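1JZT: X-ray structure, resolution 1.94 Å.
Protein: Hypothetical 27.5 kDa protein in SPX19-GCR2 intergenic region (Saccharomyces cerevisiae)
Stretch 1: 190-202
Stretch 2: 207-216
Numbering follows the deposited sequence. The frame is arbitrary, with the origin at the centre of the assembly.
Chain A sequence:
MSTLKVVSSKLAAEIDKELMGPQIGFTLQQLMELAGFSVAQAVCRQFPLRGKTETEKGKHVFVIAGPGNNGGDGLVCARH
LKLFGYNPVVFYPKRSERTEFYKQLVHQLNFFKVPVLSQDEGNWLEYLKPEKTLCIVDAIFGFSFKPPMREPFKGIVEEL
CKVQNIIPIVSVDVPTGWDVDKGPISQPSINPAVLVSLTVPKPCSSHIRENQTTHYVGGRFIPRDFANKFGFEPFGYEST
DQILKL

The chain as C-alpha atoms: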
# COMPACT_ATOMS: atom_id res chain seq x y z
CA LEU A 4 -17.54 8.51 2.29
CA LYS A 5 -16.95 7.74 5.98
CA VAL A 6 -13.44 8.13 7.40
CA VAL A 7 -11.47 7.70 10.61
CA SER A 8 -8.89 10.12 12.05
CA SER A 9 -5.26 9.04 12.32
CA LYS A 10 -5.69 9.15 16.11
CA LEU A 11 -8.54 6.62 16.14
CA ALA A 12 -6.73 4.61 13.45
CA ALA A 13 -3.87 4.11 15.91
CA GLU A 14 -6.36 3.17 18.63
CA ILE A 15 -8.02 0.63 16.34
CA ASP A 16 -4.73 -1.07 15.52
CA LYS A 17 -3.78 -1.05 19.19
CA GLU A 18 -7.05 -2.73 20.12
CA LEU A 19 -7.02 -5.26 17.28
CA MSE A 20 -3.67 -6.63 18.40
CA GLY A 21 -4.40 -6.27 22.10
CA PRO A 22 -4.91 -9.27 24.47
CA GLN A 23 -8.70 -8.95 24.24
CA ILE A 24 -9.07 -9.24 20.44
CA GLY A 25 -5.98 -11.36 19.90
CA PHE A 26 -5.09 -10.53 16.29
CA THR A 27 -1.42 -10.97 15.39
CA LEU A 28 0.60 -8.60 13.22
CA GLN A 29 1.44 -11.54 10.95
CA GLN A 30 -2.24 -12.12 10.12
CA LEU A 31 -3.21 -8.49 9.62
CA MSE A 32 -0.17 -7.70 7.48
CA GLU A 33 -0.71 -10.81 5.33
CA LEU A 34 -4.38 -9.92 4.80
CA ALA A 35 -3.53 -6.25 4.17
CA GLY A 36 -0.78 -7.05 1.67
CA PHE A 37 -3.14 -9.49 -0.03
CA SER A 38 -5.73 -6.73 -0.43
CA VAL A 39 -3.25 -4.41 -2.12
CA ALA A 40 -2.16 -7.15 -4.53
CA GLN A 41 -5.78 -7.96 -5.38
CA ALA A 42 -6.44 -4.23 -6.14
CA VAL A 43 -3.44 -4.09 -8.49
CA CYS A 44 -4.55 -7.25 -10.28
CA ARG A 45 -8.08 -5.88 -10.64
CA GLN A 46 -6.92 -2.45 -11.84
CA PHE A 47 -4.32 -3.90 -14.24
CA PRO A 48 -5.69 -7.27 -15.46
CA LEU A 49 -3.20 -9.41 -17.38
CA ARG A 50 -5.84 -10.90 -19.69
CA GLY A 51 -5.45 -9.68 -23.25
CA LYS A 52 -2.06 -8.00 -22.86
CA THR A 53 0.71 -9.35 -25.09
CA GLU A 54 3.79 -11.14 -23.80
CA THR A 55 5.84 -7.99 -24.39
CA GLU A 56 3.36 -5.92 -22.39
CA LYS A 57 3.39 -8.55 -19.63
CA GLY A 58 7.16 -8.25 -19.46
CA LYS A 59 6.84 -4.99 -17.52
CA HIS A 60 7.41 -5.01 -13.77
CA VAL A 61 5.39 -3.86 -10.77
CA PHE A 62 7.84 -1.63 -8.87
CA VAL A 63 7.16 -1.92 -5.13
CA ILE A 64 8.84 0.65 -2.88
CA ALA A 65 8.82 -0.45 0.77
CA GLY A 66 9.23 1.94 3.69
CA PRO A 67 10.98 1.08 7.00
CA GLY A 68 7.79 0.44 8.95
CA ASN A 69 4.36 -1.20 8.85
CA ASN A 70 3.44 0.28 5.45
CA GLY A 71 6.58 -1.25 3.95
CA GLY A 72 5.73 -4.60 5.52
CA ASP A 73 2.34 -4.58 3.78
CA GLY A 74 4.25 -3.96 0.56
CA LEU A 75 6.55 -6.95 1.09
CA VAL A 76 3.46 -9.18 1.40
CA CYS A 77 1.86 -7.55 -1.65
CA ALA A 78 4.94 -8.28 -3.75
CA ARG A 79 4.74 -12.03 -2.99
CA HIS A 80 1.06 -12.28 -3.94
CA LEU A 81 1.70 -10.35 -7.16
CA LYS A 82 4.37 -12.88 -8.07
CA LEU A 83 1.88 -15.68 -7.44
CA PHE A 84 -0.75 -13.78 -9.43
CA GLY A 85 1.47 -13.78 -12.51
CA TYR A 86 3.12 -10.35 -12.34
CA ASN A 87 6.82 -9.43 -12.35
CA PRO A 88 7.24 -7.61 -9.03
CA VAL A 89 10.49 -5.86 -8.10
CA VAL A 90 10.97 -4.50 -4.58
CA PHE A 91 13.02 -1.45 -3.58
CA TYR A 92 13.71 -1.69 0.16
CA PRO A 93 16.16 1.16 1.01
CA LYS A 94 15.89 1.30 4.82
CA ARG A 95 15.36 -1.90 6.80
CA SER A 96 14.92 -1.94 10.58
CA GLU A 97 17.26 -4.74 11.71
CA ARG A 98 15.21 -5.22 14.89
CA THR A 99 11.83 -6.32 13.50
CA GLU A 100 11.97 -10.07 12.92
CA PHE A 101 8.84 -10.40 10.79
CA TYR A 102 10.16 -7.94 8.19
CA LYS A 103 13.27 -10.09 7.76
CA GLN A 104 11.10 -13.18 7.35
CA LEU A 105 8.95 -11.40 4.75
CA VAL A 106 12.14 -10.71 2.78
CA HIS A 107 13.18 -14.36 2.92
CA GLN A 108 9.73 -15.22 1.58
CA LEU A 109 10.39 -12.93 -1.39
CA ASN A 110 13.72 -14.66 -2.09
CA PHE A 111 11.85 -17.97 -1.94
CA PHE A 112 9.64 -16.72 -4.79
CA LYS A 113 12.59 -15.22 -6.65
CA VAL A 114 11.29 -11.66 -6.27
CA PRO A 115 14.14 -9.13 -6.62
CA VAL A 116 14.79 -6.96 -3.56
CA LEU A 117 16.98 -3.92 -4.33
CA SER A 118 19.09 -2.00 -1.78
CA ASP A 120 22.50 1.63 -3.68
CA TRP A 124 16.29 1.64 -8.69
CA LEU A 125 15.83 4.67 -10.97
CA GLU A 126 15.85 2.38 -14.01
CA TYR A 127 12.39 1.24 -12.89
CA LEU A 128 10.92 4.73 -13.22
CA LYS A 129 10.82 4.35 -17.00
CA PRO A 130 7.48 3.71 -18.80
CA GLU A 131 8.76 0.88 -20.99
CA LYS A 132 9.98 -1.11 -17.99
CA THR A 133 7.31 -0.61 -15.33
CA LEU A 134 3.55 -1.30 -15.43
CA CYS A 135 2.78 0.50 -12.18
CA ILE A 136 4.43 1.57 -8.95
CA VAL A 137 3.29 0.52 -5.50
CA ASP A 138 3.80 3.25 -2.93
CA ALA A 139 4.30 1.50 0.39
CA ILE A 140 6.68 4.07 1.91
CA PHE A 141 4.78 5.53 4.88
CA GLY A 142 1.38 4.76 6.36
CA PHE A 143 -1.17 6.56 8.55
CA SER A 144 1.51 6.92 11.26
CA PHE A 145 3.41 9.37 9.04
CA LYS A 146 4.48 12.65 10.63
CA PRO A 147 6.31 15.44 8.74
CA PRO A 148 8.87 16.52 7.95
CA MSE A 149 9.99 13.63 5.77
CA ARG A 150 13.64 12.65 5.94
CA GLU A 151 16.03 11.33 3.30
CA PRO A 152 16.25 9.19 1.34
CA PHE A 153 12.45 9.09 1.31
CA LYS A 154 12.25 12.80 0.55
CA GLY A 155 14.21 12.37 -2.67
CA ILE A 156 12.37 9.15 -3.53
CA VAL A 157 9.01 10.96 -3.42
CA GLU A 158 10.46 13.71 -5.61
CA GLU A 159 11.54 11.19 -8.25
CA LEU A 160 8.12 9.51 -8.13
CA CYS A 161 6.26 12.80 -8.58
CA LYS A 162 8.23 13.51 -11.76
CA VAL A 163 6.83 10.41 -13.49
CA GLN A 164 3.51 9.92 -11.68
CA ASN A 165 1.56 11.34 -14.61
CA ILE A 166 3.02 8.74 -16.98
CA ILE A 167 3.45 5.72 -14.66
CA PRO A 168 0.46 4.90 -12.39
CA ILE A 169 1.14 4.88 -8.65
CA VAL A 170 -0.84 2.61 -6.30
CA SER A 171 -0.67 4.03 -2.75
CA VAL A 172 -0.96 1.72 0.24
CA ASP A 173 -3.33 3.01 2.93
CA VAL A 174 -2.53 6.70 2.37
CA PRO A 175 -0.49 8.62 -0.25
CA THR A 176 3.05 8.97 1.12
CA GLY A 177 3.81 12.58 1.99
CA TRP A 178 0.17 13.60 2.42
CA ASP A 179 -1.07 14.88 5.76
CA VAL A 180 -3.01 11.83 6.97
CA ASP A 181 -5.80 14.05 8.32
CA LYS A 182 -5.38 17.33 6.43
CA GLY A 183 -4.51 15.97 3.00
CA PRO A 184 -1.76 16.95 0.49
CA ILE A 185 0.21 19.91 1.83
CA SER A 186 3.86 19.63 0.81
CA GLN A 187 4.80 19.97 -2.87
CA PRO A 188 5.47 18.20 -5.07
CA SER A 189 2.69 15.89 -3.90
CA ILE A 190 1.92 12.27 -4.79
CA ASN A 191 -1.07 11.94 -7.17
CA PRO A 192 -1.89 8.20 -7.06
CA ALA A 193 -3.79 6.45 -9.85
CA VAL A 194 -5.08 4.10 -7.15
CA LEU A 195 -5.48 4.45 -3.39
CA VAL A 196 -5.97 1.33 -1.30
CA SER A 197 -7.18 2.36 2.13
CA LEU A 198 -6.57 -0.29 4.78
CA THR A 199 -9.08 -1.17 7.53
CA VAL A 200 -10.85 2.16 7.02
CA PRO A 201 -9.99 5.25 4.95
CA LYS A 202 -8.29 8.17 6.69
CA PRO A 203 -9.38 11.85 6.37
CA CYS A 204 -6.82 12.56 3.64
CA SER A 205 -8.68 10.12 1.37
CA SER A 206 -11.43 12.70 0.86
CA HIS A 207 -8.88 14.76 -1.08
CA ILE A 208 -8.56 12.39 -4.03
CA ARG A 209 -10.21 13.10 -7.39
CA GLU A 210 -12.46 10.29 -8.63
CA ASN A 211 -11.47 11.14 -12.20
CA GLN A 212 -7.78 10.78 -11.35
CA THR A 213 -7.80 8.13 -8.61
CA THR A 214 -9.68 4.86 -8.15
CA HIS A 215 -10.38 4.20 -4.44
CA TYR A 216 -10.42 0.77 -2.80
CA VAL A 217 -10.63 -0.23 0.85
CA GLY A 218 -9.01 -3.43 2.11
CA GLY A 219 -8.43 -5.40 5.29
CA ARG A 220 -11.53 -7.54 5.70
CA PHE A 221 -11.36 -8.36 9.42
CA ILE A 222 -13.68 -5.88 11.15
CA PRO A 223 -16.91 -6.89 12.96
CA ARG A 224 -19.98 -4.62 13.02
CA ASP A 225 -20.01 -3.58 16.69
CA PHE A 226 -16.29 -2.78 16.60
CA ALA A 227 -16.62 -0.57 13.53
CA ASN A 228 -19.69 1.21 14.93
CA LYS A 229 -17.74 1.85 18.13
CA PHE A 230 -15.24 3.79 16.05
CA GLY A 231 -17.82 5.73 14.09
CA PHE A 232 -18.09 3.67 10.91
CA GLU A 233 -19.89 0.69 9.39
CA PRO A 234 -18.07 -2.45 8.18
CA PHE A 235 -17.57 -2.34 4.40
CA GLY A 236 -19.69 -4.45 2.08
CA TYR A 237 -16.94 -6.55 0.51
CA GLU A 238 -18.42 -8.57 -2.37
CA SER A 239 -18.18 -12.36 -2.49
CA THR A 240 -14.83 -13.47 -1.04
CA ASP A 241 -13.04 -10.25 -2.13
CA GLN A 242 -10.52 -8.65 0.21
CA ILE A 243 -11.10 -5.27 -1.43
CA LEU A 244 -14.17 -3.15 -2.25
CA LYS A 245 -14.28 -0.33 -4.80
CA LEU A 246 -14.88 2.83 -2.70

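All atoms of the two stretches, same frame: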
# COMPACT_ATOMS: atom_id res chain seq x y z
N ILE A 190 2.28 13.51 -4.10
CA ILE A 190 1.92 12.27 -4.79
C ILE A 190 0.47 12.36 -5.28
O ILE A 190 -0.42 12.80 -4.55
CB ILE A 190 2.05 11.05 -3.84
CG1 ILE A 190 3.51 10.81 -3.47
CG2 ILE A 190 1.45 9.80 -4.48
CD1 ILE A 190 4.37 10.38 -4.64
N ASN A 191 0.26 11.96 -6.53
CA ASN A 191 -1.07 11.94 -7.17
C ASN A 191 -1.25 10.50 -7.64
O ASN A 191 -1.00 10.18 -8.81
CB ASN A 191 -1.11 12.90 -8.36
CG ASN A 191 -2.38 12.77 -9.19
OD1 ASN A 191 -2.50 13.36 -10.27
ND2 ASN A 191 -3.34 11.99 -8.69
N PRO A 192 -1.69 9.62 -6.74
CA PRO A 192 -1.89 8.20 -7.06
C PRO A 192 -3.02 7.87 -8.03
O PRO A 192 -4.08 8.48 -7.99
CB PRO A 192 -2.11 7.58 -5.68
CG PRO A 192 -2.87 8.66 -4.97
CD PRO A 192 -2.11 9.92 -5.36
N ALA A 193 -2.78 6.89 -8.90
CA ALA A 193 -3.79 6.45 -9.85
C ALA A 193 -4.77 5.58 -9.06
O ALA A 193 -5.95 5.46 -9.41
CB ALA A 193 -3.15 5.65 -10.98
N VAL A 194 -4.26 4.96 -8.00
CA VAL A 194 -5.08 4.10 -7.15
C VAL A 194 -4.71 4.29 -5.68
O VAL A 194 -3.53 4.41 -5.34
CB VAL A 194 -4.86 2.59 -7.49
CG1 VAL A 194 -5.78 1.73 -6.63
CG2 VAL A 194 -5.13 2.34 -8.97
N LEU A 195 -5.72 4.34 -4.82
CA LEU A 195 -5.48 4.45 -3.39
C LEU A 195 -6.16 3.25 -2.75
O LEU A 195 -7.33 3.00 -2.99
CB LEU A 195 -6.09 5.74 -2.82
CG LEU A 195 -6.07 5.84 -1.29
CD1 LEU A 195 -4.63 5.86 -0.78
CD2 LEU A 195 -6.82 7.09 -0.84
N VAL A 196 -5.40 2.49 -1.97
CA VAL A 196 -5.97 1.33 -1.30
C VAL A 196 -5.95 1.60 0.19
O VAL A 196 -4.92 1.40 0.85
CB VAL A 196 -5.17 0.04 -1.58
CG1 VAL A 196 -5.82 -1.14 -0.87
CG2 VAL A 196 -5.09 -0.23 -3.08
N SER A 197 -7.07 2.08 0.71
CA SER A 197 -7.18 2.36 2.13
C SER A 197 -7.23 1.02 2.85
O SER A 197 -7.82 0.06 2.35
CB SER A 197 -8.46 3.16 2.43
OG SER A 197 -8.39 4.46 1.86
N LEU A 198 -6.59 0.94 4.01
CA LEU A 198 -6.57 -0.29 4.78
C LEU A 198 -7.37 -0.13 6.08
O LEU A 198 -7.23 0.87 6.79
CB LEU A 198 -5.12 -0.70 5.08
CG LEU A 198 -4.28 -1.07 3.86
CD1 LEU A 198 -2.86 -1.40 4.30
CD2 LEU A 198 -4.91 -2.28 3.16
N THR A 199 -8.21 -1.13 6.35
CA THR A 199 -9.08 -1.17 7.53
C THR A 199 -10.23 -0.18 7.34
O THR A 199 -11.39 -0.58 7.29
CB THR A 199 -8.31 -0.83 8.84
OG1 THR A 199 -7.23 -1.76 9.02
CG2 THR A 199 -9.23 -0.91 10.04
N VAL A 200 -9.88 1.09 7.22
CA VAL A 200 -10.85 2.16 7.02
C VAL A 200 -10.08 3.36 6.47
O VAL A 200 -8.96 3.60 6.87
CB VAL A 200 -11.57 2.52 8.35
CG1 VAL A 200 -10.54 2.94 9.39
CG2 VAL A 200 -12.59 3.62 8.13
N PRO A 201 -10.67 4.09 5.52
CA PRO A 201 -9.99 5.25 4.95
C PRO A 201 -9.74 6.34 5.98
O PRO A 201 -10.53 6.51 6.92
CB PRO A 201 -10.94 5.71 3.85
CG PRO A 201 -11.63 4.43 3.44
CD PRO A 201 -11.92 3.81 4.79
N LYS A 202 -8.65 7.06 5.81
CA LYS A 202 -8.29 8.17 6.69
C LYS A 202 -8.81 9.46 6.06
O LYS A 202 -9.13 9.49 4.87
CB LYS A 202 -6.77 8.23 6.87
CG LYS A 202 -6.26 7.51 8.12
CD LYS A 202 -6.70 6.05 8.18
CE LYS A 202 -5.93 5.20 7.18
NZ LYS A 202 -6.22 3.74 7.34
N HIS A 207 -9.54 13.78 -0.23
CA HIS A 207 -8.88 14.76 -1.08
C HIS A 207 -8.56 14.24 -2.47
O HIS A 207 -8.04 14.98 -3.31
CB HIS A 207 -7.59 15.24 -0.41
CG HIS A 207 -7.82 16.08 0.80
ND1 HIS A 207 -7.84 17.46 0.76
CD2 HIS A 207 -8.08 15.74 2.09
CE1 HIS A 207 -8.09 17.93 1.97
NE2 HIS A 207 -8.24 16.91 2.79
N ILE A 208 -8.84 12.96 -2.72
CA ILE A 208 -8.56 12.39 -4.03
C ILE A 208 -9.63 12.83 -5.03
O ILE A 208 -10.73 13.23 -4.64
CB ILE A 208 -8.54 10.84 -4.01
CG1 ILE A 208 -9.94 10.31 -3.70
CG2 ILE A 208 -7.53 10.35 -2.97
CD1 ILE A 208 -10.05 8.79 -3.76
N ARG A 209 -9.30 12.75 -6.31
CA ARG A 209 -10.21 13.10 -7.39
C ARG A 209 -10.64 11.81 -8.08
O ARG A 209 -9.81 11.13 -8.68
CB ARG A 209 -9.53 14.01 -8.40
CG ARG A 209 -9.12 15.37 -7.86
CD ARG A 209 -8.41 16.18 -8.93
NE ARG A 209 -8.06 17.51 -8.44
CZ ARG A 209 -7.46 18.45 -9.17
NH1 ARG A 209 -7.14 18.21 -10.43
NH2 ARG A 209 -7.18 19.63 -8.63
N GLU A 210 -11.92 11.50 -8.01
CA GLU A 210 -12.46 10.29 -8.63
C GLU A 210 -12.03 10.11 -10.09
O GLU A 210 -11.85 8.98 -10.55
CB GLU A 210 -13.99 10.28 -8.53
CG GLU A 210 -14.66 11.59 -8.93
CD GLU A 210 -14.38 12.71 -7.94
OE1 GLU A 210 -14.78 12.58 -6.76
OE2 GLU A 210 -13.77 13.73 -8.35
N ASN A 211 -11.87 11.21 -10.80
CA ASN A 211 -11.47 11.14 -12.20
C ASN A 211 -9.99 10.81 -12.36
O ASN A 211 -9.56 10.32 -13.41
CB ASN A 211 -11.79 12.47 -12.91
CG ASN A 211 -11.20 13.67 -12.20
OD1 ASN A 211 -11.68 14.09 -11.14
ND2 ASN A 211 -10.15 14.24 -12.77
N GLN A 212 -9.21 11.05 -11.31
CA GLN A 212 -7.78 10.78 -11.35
C GLN A 212 -7.36 9.56 -10.54
O GLN A 212 -6.36 8.90 -10.88
CB GLN A 212 -7.01 12.00 -10.82
CG GLN A 212 -6.99 13.19 -11.78
CD GLN A 212 -6.08 12.95 -12.97
OE1 GLN A 212 -4.87 12.77 -12.81
NE2 GLN A 212 -6.66 12.95 -14.17
N THR A 213 -8.12 9.24 -9.50
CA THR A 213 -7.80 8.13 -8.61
C THR A 213 -8.94 7.16 -8.32
O THR A 213 -10.04 7.58 -7.96
CB THR A 213 -7.32 8.68 -7.26
OG1 THR A 213 -6.38 9.74 -7.49
CG2 THR A 213 -6.65 7.58 -6.43
N THR A 214 -8.67 5.86 -8.47
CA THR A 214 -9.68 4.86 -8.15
C THR A 214 -9.44 4.52 -6.67
O THR A 214 -8.29 4.33 -6.26
CB THR A 214 -9.52 3.60 -9.01
OG1 THR A 214 -9.70 3.94 -10.39
CG2 THR A 214 -10.56 2.55 -8.63
N HIS A 215 -10.50 4.47 -5.87
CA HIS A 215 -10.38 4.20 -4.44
C HIS A 215 -10.93 2.84 -4.02
O HIS A 215 -12.07 2.48 -4.33
CB HIS A 215 -11.11 5.31 -3.65
CG HIS A 215 -10.81 5.32 -2.18
ND1 HIS A 215 -11.57 6.04 -1.28
CD2 HIS A 215 -9.82 4.75 -1.45
CE1 HIS A 215 -11.06 5.91 -0.07
NE2 HIS A 215 -10.00 5.13 -0.14
N TYR A 216 -10.08 2.08 -3.33
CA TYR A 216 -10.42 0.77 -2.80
C TYR A 216 -10.14 0.77 -1.31
O TYR A 216 -9.29 1.52 -0.81
CB TYR A 216 -9.52 -0.32 -3.41
CG TYR A 216 -9.76 -0.67 -4.87
CD1 TYR A 216 -10.80 -1.50 -5.24
CD2 TYR A 216 -8.88 -0.22 -5.86
CE1 TYR A 216 -10.98 -1.90 -6.57
CE2 TYR A 216 -9.04 -0.61 -7.19
CZ TYR A 216 -10.09 -1.45 -7.53
OH TYR A 216 -10.23 -1.85 -8.84

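Val194, Leu195 and Val196 pair in parallel with Thr214, His215 and Tyr216. The backbone ladder runs from Thr214 N to Ala193 O (2.9 Å), Leu195 N to Thr214 O (2.9 Å), Tyr216 N to Leu195 O (2.9 Å) and Ser197 N to Tyr216 O (2.7 Å), and this register sets which side chains meet.

On the face carrying Leu195 and His215, the t rotamer of His215 (chi1 -167°) turns the imidazole toward the neighbouring strand and forward along it, so that its edge faces Leu195 O and Ser197 OG. Its NE2 lies 2.7 Å from Ser197 OG, a hydrogen bond in which either atom could be the donor; Ser197, in the m rotamer, meets the ring at its edge. Pro201 CG packs 3.9 Å from His215 CE1. Leu195 (t, p) places CD2 3.8 Å from His215 NE2 and 4.0 Å from Ile208 CG2, so one methyl touches both residues.

On the face of Val194, Val196, Thr214 and Tyr216, Tyr216 adopts chi1 -71°, and its ring reaches back along the sheet so that CD2 at its edge contacts Val194 CG1 at 3.7 Å.

Just before the strand, Thr213 (chi1 -45°) divides its branches: OG1 donates to Pro192 O at 2.7 Å, while CG2 lies 4.1 Å from Leu195 CB.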